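Long-range contact in Lys-gingipain catalytic subunit (Porphyromonas gingivalis, PDB 6I9A), which cleaves proteins after lysine residues as a secreted cysteine protease and may act as a virulence factor in periodontal disease: residues A[150-164]-A[186-200]. Sequence-based numbering, arbitrary orientation.
Sequences LEKVLLIAGADYSWN and YTDVYNYLKAPYTGC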
ATOM      1  N   LEU A 150      10.687  12.634   5.452  1.00  9.27           N
ATOM      2  CA  LEU A 150      10.087  11.411   5.992  1.00 10.09           C
ATOM      3  C   LEU A 150       9.665  11.604   7.453  1.00 10.18           C
ATOM      4  O   LEU A 150       8.830  10.839   7.974  1.00 11.49           O
ATOM      5  CB  LEU A 150      11.090  10.262   5.895  1.00  9.67           C
ATOM      6  CG  LEU A 150      11.431   9.832   4.484  1.00 10.14           C
ATOM      7  CD1 LEU A 150      12.507   8.771   4.474  1.00 11.24           C
ATOM      8  CD2 LEU A 150      10.192   9.296   3.747  1.00 10.60           C
ATOM      9  N   GLU A 151      10.167  12.654   8.126  1.00 10.27           N
ATOM     10  CA  GLU A 151       9.889  12.928   9.531  1.00  9.99           C
ATOM     11  C   GLU A 151       8.701  13.876   9.690  1.00  9.08           C
ATOM     12  O   GLU A 151       8.479  14.393  10.802  1.00  9.89           O
ATOM     13  CB  GLU A 151      11.140  13.511  10.213  1.00 11.04           C
ATOM     14  CG  GLU A 151      12.336  12.548  10.068  1.00 12.27           C
ATOM     15  CD  GLU A 151      13.623  13.138  10.627  1.00 12.10           C
ATOM     16  OE1 GLU A 151      14.208  12.520  11.543  1.00 14.86           O
ATOM     17  OE2 GLU A 151      14.040  14.235  10.157  1.00 14.50           O
ATOM     18  N   LYS A 152       7.929  14.074   8.626  1.00  9.19           N
ATOM     19  CA  LYS A 152       6.853  15.071   8.623  0.50  9.71           C
ATOM     20  C   LYS A 152       5.579  14.465   8.067  1.00  9.50           C
ATOM     21  O   LYS A 152       5.642  13.644   7.138  1.00 10.68           O
ATOM     22  CB  LYS A 152       7.292  16.274   7.770  0.50 10.23           C
ATOM     23  CG  LYS A 152       8.716  16.752   8.125  0.50 11.10           C
ATOM     24  CD  LYS A 152       9.102  17.998   7.359  0.50 12.03           C
ATOM     25  CE  LYS A 152      10.545  18.377   7.634  0.50 13.17           C
ATOM     26  NZ  LYS A 152      10.987  19.459   6.731  0.50 15.93           N
ATOM     27  N   VAL A 153       4.420  14.879   8.603  1.00  9.46           N
ATOM     28  CA  VAL A 153       3.125  14.367   8.142  1.00  9.34           C
ATOM     29  C   VAL A 153       2.140  15.515   8.124  1.00  9.18           C
ATOM     30  O   VAL A 153       2.359  16.551   8.785  1.00  9.43           O
ATOM     31  CB  VAL A 153       2.567  13.188   8.991  1.00 10.38           C
ATOM     32  CG1 VAL A 153       3.535  12.014   9.018  1.00 11.25           C
ATOM     33  CG2 VAL A 153       2.190  13.621  10.408  1.00 11.21           C
ATOM     34  N   LEU A 154       1.034  15.316   7.376  1.00  8.67           N
ATOM     35  CA  LEU A 154      -0.084  16.258   7.300  1.00  8.72           C
ATOM     36  C   LEU A 154      -1.362  15.502   7.641  1.00  8.80           C
ATOM     37  O   LEU A 154      -1.705  14.506   7.005  1.00  8.92           O
ATOM     38  CB  LEU A 154      -0.175  16.848   5.902  1.00  9.89           C
ATOM     39  CG  LEU A 154      -1.386  17.783   5.654  1.00  9.58           C
ATOM     40  CD1 LEU A 154      -1.384  19.010   6.576  1.00 10.02           C
ATOM     41  CD2 LEU A 154      -1.457  18.171   4.199  1.00 10.28           C
ATOM     42  N   LEU A 155      -2.072  16.003   8.686  1.00  8.47           N
ATOM     43  CA  LEU A 155      -3.320  15.382   9.187  1.00  8.37           C
ATOM     44  C   LEU A 155      -4.407  16.432   9.231  1.00  8.36           C
ATOM     45  O   LEU A 155      -4.208  17.511   9.829  1.00  9.18           O
ATOM     46  CB  LEU A 155      -3.059  14.839  10.587  1.00  9.05           C
ATOM     47  CG  LEU A 155      -1.912  13.823  10.727  1.00  9.18           C
ATOM     48  CD1 LEU A 155      -1.683  13.470  12.202  1.00 11.82           C
ATOM     49  CD2 LEU A 155      -2.219  12.525   9.916  1.00 11.32           C
ATOM     50  N   ILE A 156      -5.539  16.166   8.577  1.00  8.51           N
ATOM     51  CA  ILE A 156      -6.608  17.168   8.499  1.00  8.40           C
ATOM     52  C   ILE A 156      -7.939  16.546   8.868  1.00  8.58           C
ATOM     53  O   ILE A 156      -8.386  15.566   8.208  1.00  8.70           O
ATOM     54  CB  ILE A 156      -6.695  17.724   7.028  1.00  8.67           C
ATOM     55  CG1 ILE A 156      -5.367  18.446   6.663  1.00 10.15           C
ATOM     56  CG2 ILE A 156      -7.896  18.693   6.890  1.00  9.51           C
ATOM     57  CD1 ILE A 156      -5.273  18.730   5.180  1.00 12.30           C
ATOM     58  N   ALA A 157      -8.614  17.149   9.869  1.00  8.25           N
ATOM     59  CA  ALA A 157     -10.012  16.888  10.154  1.00  8.88           C
ATOM     60  C   ALA A 157     -10.771  17.986   9.434  1.00  8.30           C
ATOM     61  O   ALA A 157     -10.804  19.149   9.918  1.00  9.36           O
ATOM     62  CB  ALA A 157     -10.289  16.915  11.653  1.00  9.53           C
ATOM     63  N   GLY A 158     -11.282  17.716   8.243  1.00  8.37           N
ATOM     64  CA  GLY A 158     -11.922  18.738   7.425  1.00  9.50           C
ATOM     65  C   GLY A 158     -13.271  19.173   7.937  1.00  8.57           C
ATOM     66  O   GLY A 158     -13.761  18.744   8.986  1.00  8.86           O
ATOM     67  N   ALA A 159     -13.908  20.020   7.136  1.00  9.36           N
ATOM     68  CA  ALA A 159     -15.127  20.710   7.566  1.00  9.79           C
ATOM     69  C   ALA A 159     -16.362  19.844   7.529  1.00 10.16           C
ATOM     70  O   ALA A 159     -16.614  19.128   6.561  1.00 10.15           O
ATOM     71  CB  ALA A 159     -15.358  21.926   6.677  1.00 11.54           C
ATOM     72  N   ASP A 160     -17.154  19.927   8.605  1.00  9.19           N
ATOM     73  CA  ASP A 160     -18.516  19.390   8.688  1.00  9.97           C
ATOM     74  C   ASP A 160     -19.101  19.962   9.938  1.00  9.29           C
ATOM     75  O   ASP A 160     -18.550  19.752  11.024  1.00  9.74           O
ATOM     76  CB  ASP A 160     -18.561  17.845   8.675  1.00 10.05           C
ATOM     77  CG  ASP A 160     -20.002  17.396   8.603  1.00  9.98           C
ATOM     78  OD1 ASP A 160     -20.722  17.556   9.611  1.00  9.88           O
ATOM     79  OD2 ASP A 160     -20.414  16.856   7.555  1.00 13.26           O
ATOM     80  N   TYR A 161     -20.255  20.663   9.829  1.00  9.57           N
ATOM     81  CA  TYR A 161     -20.751  21.424  10.984  1.00 10.86           C
ATOM     82  C   TYR A 161     -20.892  20.558  12.227  1.00 10.00           C
ATOM     83  O   TYR A 161     -20.584  21.002  13.344  1.00 10.98           O
ATOM     84  CB  TYR A 161     -22.080  22.116  10.651  1.00 12.20           C
ATOM     85  CG  TYR A 161     -21.937  23.088   9.493  1.00 12.61           C
ATOM     86  CD1 TYR A 161     -21.185  24.252   9.617  1.00 17.20           C
ATOM     87  CD2 TYR A 161     -22.484  22.798   8.249  1.00 14.80           C
ATOM     88  CE1 TYR A 161     -21.028  25.130   8.528  1.00 18.80           C
ATOM     89  CE2 TYR A 161     -22.341  23.663   7.161  1.00 18.03           C
ATOM     90  CZ  TYR A 161     -21.594  24.816   7.298  1.00 17.86           C
ATOM     91  OH  TYR A 161     -21.457  25.629   6.176  1.00 22.75           O
ATOM     92  N   SER A 162     -21.437  19.325  12.051  1.00  9.84           N
ATOM     93  CA  SER A 162     -21.643  18.458  13.212  1.00  9.90           C
ATOM     94  C   SER A 162     -20.544  17.420  13.411  1.00  9.15           C
ATOM     95  O   SER A 162     -20.192  17.132  14.557  1.00 10.02           O
ATOM     96  CB  SER A 162     -23.002  17.757  13.174  1.00 11.16           C
ATOM     97  OG  SER A 162     -23.127  16.829  12.093  1.00 10.88           O
ATOM     98  N   TRP A 163     -20.022  16.847  12.314  1.00  8.35           N
ATOM     99  CA  TRP A 163     -19.107  15.711  12.457  1.00  8.35           C
ATOM    100  C   TRP A 163     -17.659  16.108  12.670  1.00  8.58           C
ATOM    101  O   TRP A 163     -16.885  15.262  13.140  1.00  8.75           O
ATOM    102  CB  TRP A 163     -19.196  14.810  11.213  1.00  8.67           C
ATOM    103  CG  TRP A 163     -20.477  14.027  11.098  1.00  8.83           C
ATOM    104  CD1 TRP A 163     -21.527  14.292  10.263  1.00  9.26           C
ATOM    105  CD2 TRP A 163     -20.792  12.818  11.789  1.00  9.20           C
ATOM    106  NE1 TRP A 163     -22.505  13.343  10.434  1.00  9.47           N
ATOM    107  CE2 TRP A 163     -22.083  12.429  11.370  1.00  9.19           C
ATOM    108  CE3 TRP A 163     -20.137  12.063  12.781  1.00  9.91           C
ATOM    109  CZ2 TRP A 163     -22.723  11.279  11.862  1.00 11.12           C
ATOM    110  CZ3 TRP A 163     -20.745  10.891  13.231  1.00 10.31           C
ATOM    111  CH2 TRP A 163     -22.052  10.552  12.825  1.00 10.40           C
ATOM    112  N   ASN A 164     -17.250  17.345  12.339  1.00  8.61           N
ATOM    113  CA  ASN A 164     -15.845  17.676  12.580  1.00  8.79           C
ATOM    114  C   ASN A 164     -15.509  17.516  14.066  1.00  9.20           C
ATOM    115  O   ASN A 164     -14.477  16.935  14.412  1.00  9.25           O
ATOM    116  CB  ASN A 164     -15.582  19.112  12.075  1.00 10.46           C
ATOM    117  CG  ASN A 164     -14.291  19.666  12.608  1.00  9.63           C
ATOM    118  OD1 ASN A 164     -14.216  20.158  13.738  1.00 11.00           O
ATOM    119  ND2 ASN A 164     -13.197  19.475  11.853  1.00 10.05           N
ATOM    120  N   TYR A 186       8.699  11.952  14.571  1.00 10.11           N
ATOM    121  CA  TYR A 186       8.157  12.969  13.678  1.00 10.59           C
ATOM    122  C   TYR A 186       8.459  14.346  14.210  1.00 10.93           C
ATOM    123  O   TYR A 186       8.018  14.694  15.324  1.00 13.35           O
ATOM    124  CB  TYR A 186       6.638  12.795  13.487  1.00 10.50           C
ATOM    125  CG  TYR A 186       6.338  11.520  12.735  1.00 10.26           C
ATOM    126  CD1 TYR A 186       6.387  11.483  11.344  1.00 10.14           C
ATOM    127  CD2 TYR A 186       5.922  10.372  13.403  1.00 10.66           C
ATOM    128  CE1 TYR A 186       6.094  10.311  10.635  1.00 10.54           C
ATOM    129  CE2 TYR A 186       5.610   9.208  12.704  1.00 10.50           C
ATOM    130  CZ  TYR A 186       5.656   9.199  11.319  1.00 10.38           C
ATOM    131  OH  TYR A 186       5.318   8.039  10.647  1.00 11.56           O
ATOM    132  N   THR A 187       9.239  15.102  13.449  1.00 10.25           N
ATOM    133  CA  THR A 187       9.644  16.450  13.839  1.00 11.15           C
ATOM    134  C   THR A 187       8.586  17.489  13.530  1.00 11.02           C
ATOM    135  O   THR A 187       8.605  18.567  14.130  1.00 12.08           O
ATOM    136  CB  THR A 187      10.945  16.841  13.077  1.00 11.39           C
ATOM    137  OG1 THR A 187      10.704  16.792  11.670  1.00 11.47           O
ATOM    138  CG2 THR A 187      12.114  15.909  13.431  1.00 13.31           C
ATOM    139  N   ASP A 188       7.706  17.222  12.556  1.00 10.30           N
ATOM    140  CA  ASP A 188       6.703  18.187  12.115  1.00 10.34           C
ATOM    141  C   ASP A 188       5.410  17.460  11.824  1.00 10.44           C
ATOM    142  O   ASP A 188       5.320  16.698  10.850  1.00 12.95           O
ATOM    143  CB  ASP A 188       7.192  18.920  10.868  1.00 12.04           C
ATOM    144  CG  ASP A 188       8.485  19.676  11.100  1.00 12.29           C
ATOM    145  OD1 ASP A 188       9.566  19.087  10.917  1.00 12.98           O
ATOM    146  OD2 ASP A 188       8.421  20.837  11.560  1.00 14.72           O
ATOM    147  N   VAL A 189       4.438  17.642  12.689  1.00 10.08           N
ATOM    148  CA  VAL A 189       3.141  17.010  12.573  1.00 10.12           C
ATOM    149  C   VAL A 189       2.184  18.141  12.237  1.00  9.53           C
ATOM    150  O   VAL A 189       1.612  18.795  13.125  1.00 11.27           O
ATOM    151  CB  VAL A 189       2.783  16.208  13.816  1.00 10.41           C
ATOM    152  CG1 VAL A 189       1.394  15.593  13.661  1.00 10.56           C
ATOM    153  CG2 VAL A 189       3.824  15.122  14.083  1.00 11.37           C
ATOM    154  N   TYR A 190       2.069  18.448  10.947  1.00  9.43           N
ATOM    155  CA  TYR A 190       1.193  19.541  10.511  1.00  9.94           C
ATOM    156  C   TYR A 190      -0.226  19.044  10.660  1.00  9.36           C
ATOM    157  O   TYR A 190      -0.575  18.009  10.094  1.00 10.92           O
ATOM    158  CB  TYR A 190       1.484  19.914   9.067  1.00 10.09           C
ATOM    159  CG  TYR A 190       2.936  20.190   8.742  1.00 10.52           C
ATOM    160  CD1 TYR A 190       3.598  21.298   9.269  1.00 12.28           C
ATOM    161  CD2 TYR A 190       3.632  19.371   7.857  1.00 11.77           C
ATOM    162  CE1 TYR A 190       4.924  21.575   8.919  1.00 13.62           C
ATOM    163  CE2 TYR A 190       4.923  19.659   7.465  1.00 12.65           C
ATOM    164  CZ  TYR A 190       5.569  20.743   8.015  1.00 12.81           C
ATOM    165  OH  TYR A 190       6.851  21.021   7.570  1.00 13.71           O
ATOM    166  N   ASN A 191      -1.045  19.738  11.437  1.00 10.13           N
ATOM    167  CA  ASN A 191      -2.409  19.228  11.706  1.00  9.86           C
ATOM    168  C   ASN A 191      -3.380  20.383  11.733  1.00 10.35           C
ATOM    169  O   ASN A 191      -3.084  21.450  12.295  1.00 11.72           O
ATOM    170  CB  ASN A 191      -2.436  18.423  13.014  1.00 11.52           C
ATOM    171  CG  ASN A 191      -2.170  19.217  14.261  1.00 12.56           C
ATOM    172  OD1 ASN A 191      -3.118  19.553  14.987  1.00 14.99           O
ATOM    173  ND2 ASN A 191      -0.906  19.512  14.567  1.00 12.54           N
ATOM    174  N   TYR A 192      -4.531  20.164  11.110  1.00  9.31           N
ATOM    175  CA  TYR A 192      -5.589  21.163  11.046  1.00  9.65           C
ATOM    176  C   TYR A 192      -6.856  20.486  11.521  1.00 10.10           C
ATOM    177  O   TYR A 192      -7.396  19.593  10.838  1.00 11.05           O
ATOM    178  CB  TYR A 192      -5.716  21.655   9.613  1.00 10.39           C
ATOM    179  CG  TYR A 192      -4.481  22.398   9.179  1.00 10.41           C
ATOM    180  CD1 TYR A 192      -3.334  21.706   8.770  1.00 10.60           C
ATOM    181  CD2 TYR A 192      -4.405  23.797   9.278  1.00 10.65           C
ATOM    182  CE1 TYR A 192      -2.152  22.378   8.467  1.00 11.29           C
ATOM    183  CE2 TYR A 192      -3.228  24.476   8.963  1.00 12.54           C
ATOM    184  CZ  TYR A 192      -2.110  23.765   8.537  1.00 11.21           C
ATOM    185  OH  TYR A 192      -0.938  24.422   8.237  1.00 12.63           O
ATOM    186  N   LEU A 193      -7.307  20.858  12.700  1.00 10.66           N
ATOM    187  CA  LEU A 193      -8.447  20.220  13.341  1.00 10.83           C
ATOM    188  C   LEU A 193      -9.749  20.868  13.029  1.00 10.29           C
ATOM    189  O   LEU A 193     -10.795  20.250  13.217  1.00 10.85           O
ATOM    190  CB  LEU A 193      -8.220  20.239  14.871  1.00 12.83           C
ATOM    191  CG  LEU A 193      -7.024  19.370  15.362  1.00 14.26           C
ATOM    192  CD1 LEU A 193      -6.685  19.639  16.837  1.00 17.85           C
ATOM    193  CD2 LEU A 193      -7.250  17.860  15.053  1.00 18.55           C
ATOM    194  N   LYS A 194      -9.707  22.123  12.614  1.00 11.24           N
ATOM    195  CA  LYS A 194     -10.901  22.933  12.356  1.00 12.28           C
ATOM    196  C   LYS A 194     -10.451  24.196  11.658  1.00 12.04           C
ATOM    197  O   LYS A 194      -9.236  24.445  11.534  1.00 12.40           O
ATOM    198  CB  LYS A 194     -11.653  23.291  13.666  1.00 14.34           C
ATOM    199  CG  LYS A 194     -10.771  24.053  14.650  1.00 17.53           C
ATOM    200  CD  LYS A 194     -11.538  24.301  15.978  1.00 22.90           C
ATOM    201  CE  LYS A 194     -10.653  24.994  16.981  1.00 32.55           C
ATOM    202  NZ  LYS A 194     -11.438  25.436  18.169  1.00 49.77           N
ATOM    203  N   ALA A 195     -11.396  24.971  11.171  1.00 13.11           N
ATOM    204  CA  ALA A 195     -11.088  26.234  10.507  1.00 14.24           C
ATOM    205  C   ALA A 195     -10.436  27.208  11.496  1.00 15.81           C
ATOM    206  O   ALA A 195     -10.692  27.152  12.702  1.00 17.29           O
ATOM    207  CB  ALA A 195     -12.381  26.824   9.950  1.00 16.98           C
ATOM    208  N   PRO A 196      -9.485  28.050  11.015  1.00 16.88           N
ATOM    209  CA  PRO A 196      -9.086  28.206   9.610  1.00 16.59           C
ATOM    210  C   PRO A 196      -8.141  27.117   9.121  1.00 15.02           C
ATOM    211  O   PRO A 196      -7.195  26.707   9.807  1.00 16.48           O
ATOM    212  CB  PRO A 196      -8.380  29.571   9.602  1.00 17.87           C
ATOM    213  CG  PRO A 196      -7.773  29.657  10.960  1.00 25.29           C
ATOM    214  CD  PRO A 196      -8.815  29.054  11.885  1.00 20.08           C
ATOM    215  N   TYR A 197      -8.410  26.673   7.912  1.00 12.74           N
ATOM    216  CA  TYR A 197      -7.560  25.681   7.230  1.00 11.49           C
ATOM    217  C   TYR A 197      -6.494  26.303   6.350  1.00 12.47           C
ATOM    218  O   TYR A 197      -5.725  25.575   5.702  1.00 12.55           O
ATOM    219  CB  TYR A 197      -8.441  24.768   6.375  1.00 11.66           C
ATOM    220  CG  TYR A 197      -9.374  23.905   7.199  1.00 10.63           C
ATOM    221  CD1 TYR A 197      -8.886  22.807   7.911  1.00 10.16           C
ATOM    222  CD2 TYR A 197     -10.730  24.191   7.274  1.00 11.08           C
ATOM    223  CE1 TYR A 197      -9.733  21.988   8.652  1.00  9.77           C
ATOM    224  CE2 TYR A 197     -11.600  23.367   7.994  1.00 10.60           C
ATOM    225  CZ  TYR A 197     -11.085  22.276   8.694  1.00  9.86           C
ATOM    226  OH  TYR A 197     -11.960  21.497   9.410  1.00 10.52           O
ATOM    227  N   THR A 198      -6.486  27.630   6.272  1.00 13.90           N
ATOM    228  CA  THR A 198      -5.603  28.363   5.389  1.00 14.92           C
ATOM    229  C   THR A 198      -4.170  27.849   5.389  1.00 13.24           C
ATOM    230  O   THR A 198      -3.580  27.674   6.471  1.00 15.61           O
ATOM    231  CB  THR A 198      -5.578  29.814   5.833  1.00 16.06           C
ATOM    232  OG1 THR A 198      -6.924  30.235   6.067  1.00 19.64           O
ATOM    233  CG2 THR A 198      -4.914  30.693   4.805  1.00 19.11           C
ATOM    234  N   GLY A 199      -3.676  27.528   4.201  1.00 16.19           N
ATOM    235  CA  GLY A 199      -2.299  27.094   4.006  1.00 15.36           C
ATOM    236  C   GLY A 199      -2.034  25.631   4.306  1.00 13.31           C
ATOM    237  O   GLY A 199      -0.890  25.183   4.188  1.00 13.68           O
ATOM    238  N   CYS A 200      -3.066  24.853   4.619  1.00 12.31           N
ATOM    239  CA  CYS A 200      -2.822  23.465   5.042  1.00 12.10           C
ATOM    240  C   CYS A 200      -2.179  22.594   3.968  1.00 10.92           C
ATOM    241  O   CYS A 200      -1.489  21.651   4.326  1.00 13.14           O
ATOM    242  CB  CYS A 200      -4.097  22.808   5.560  1.00 11.23           C
ATOM    243  SG  CYS A 200      -5.428  22.670   4.332  1.00 11.75           S
TER
HETATM  244  O   HOH W   1      12.870  16.708   9.937  1.00 16.28           O
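With CG of Asn164 swung anti to the backbone N (chi1 165°), its amide reaches the chain just beyond strand 188-192; at Tyr197, chi1 of -66° sets CG opposite the carbonyl carbon and turns the phenol toward the end of strand 152-157. Asn164 ND2 gives one nearly straight bond to Leu193 O (2.9 Å, 168°) and another to Gly158 O, both acceptors lying close to the amide plane, while Gln169 holds OD1. Tyr197 OH donates to Ala157 O at 2.7 Å, meeting a lone pair in the carbonyl plane. Upstream, the two strands run parallel, bonded alternately from Val153 N to Asp188 O (3.0 Å) through to Ala157 N and Tyr192 O (2.9 Å). Val153 sends CG1 to Tyr186 CE1 (3.5 Å) and CG2 to Val189 CG1, on the face covered by helix 163-178. On the other face, Leu154 CD1 lies at the edge of the Tyr192 ring, 3.9 Å from CE1, and Cys200 CB sits over that ring's centre; His203 binds the Tyr192 hydroxyl. Asp160 caps Trp163 N through OD1, while its OD2 hydrogen-bonds His216, the inferred catalytic proton donor; Trp163 touches the inhibitor. This is a beta-alpha-beta crossover at the edge of the gingipain catalytic sheet, its strand-to-helix loop bordering the active site.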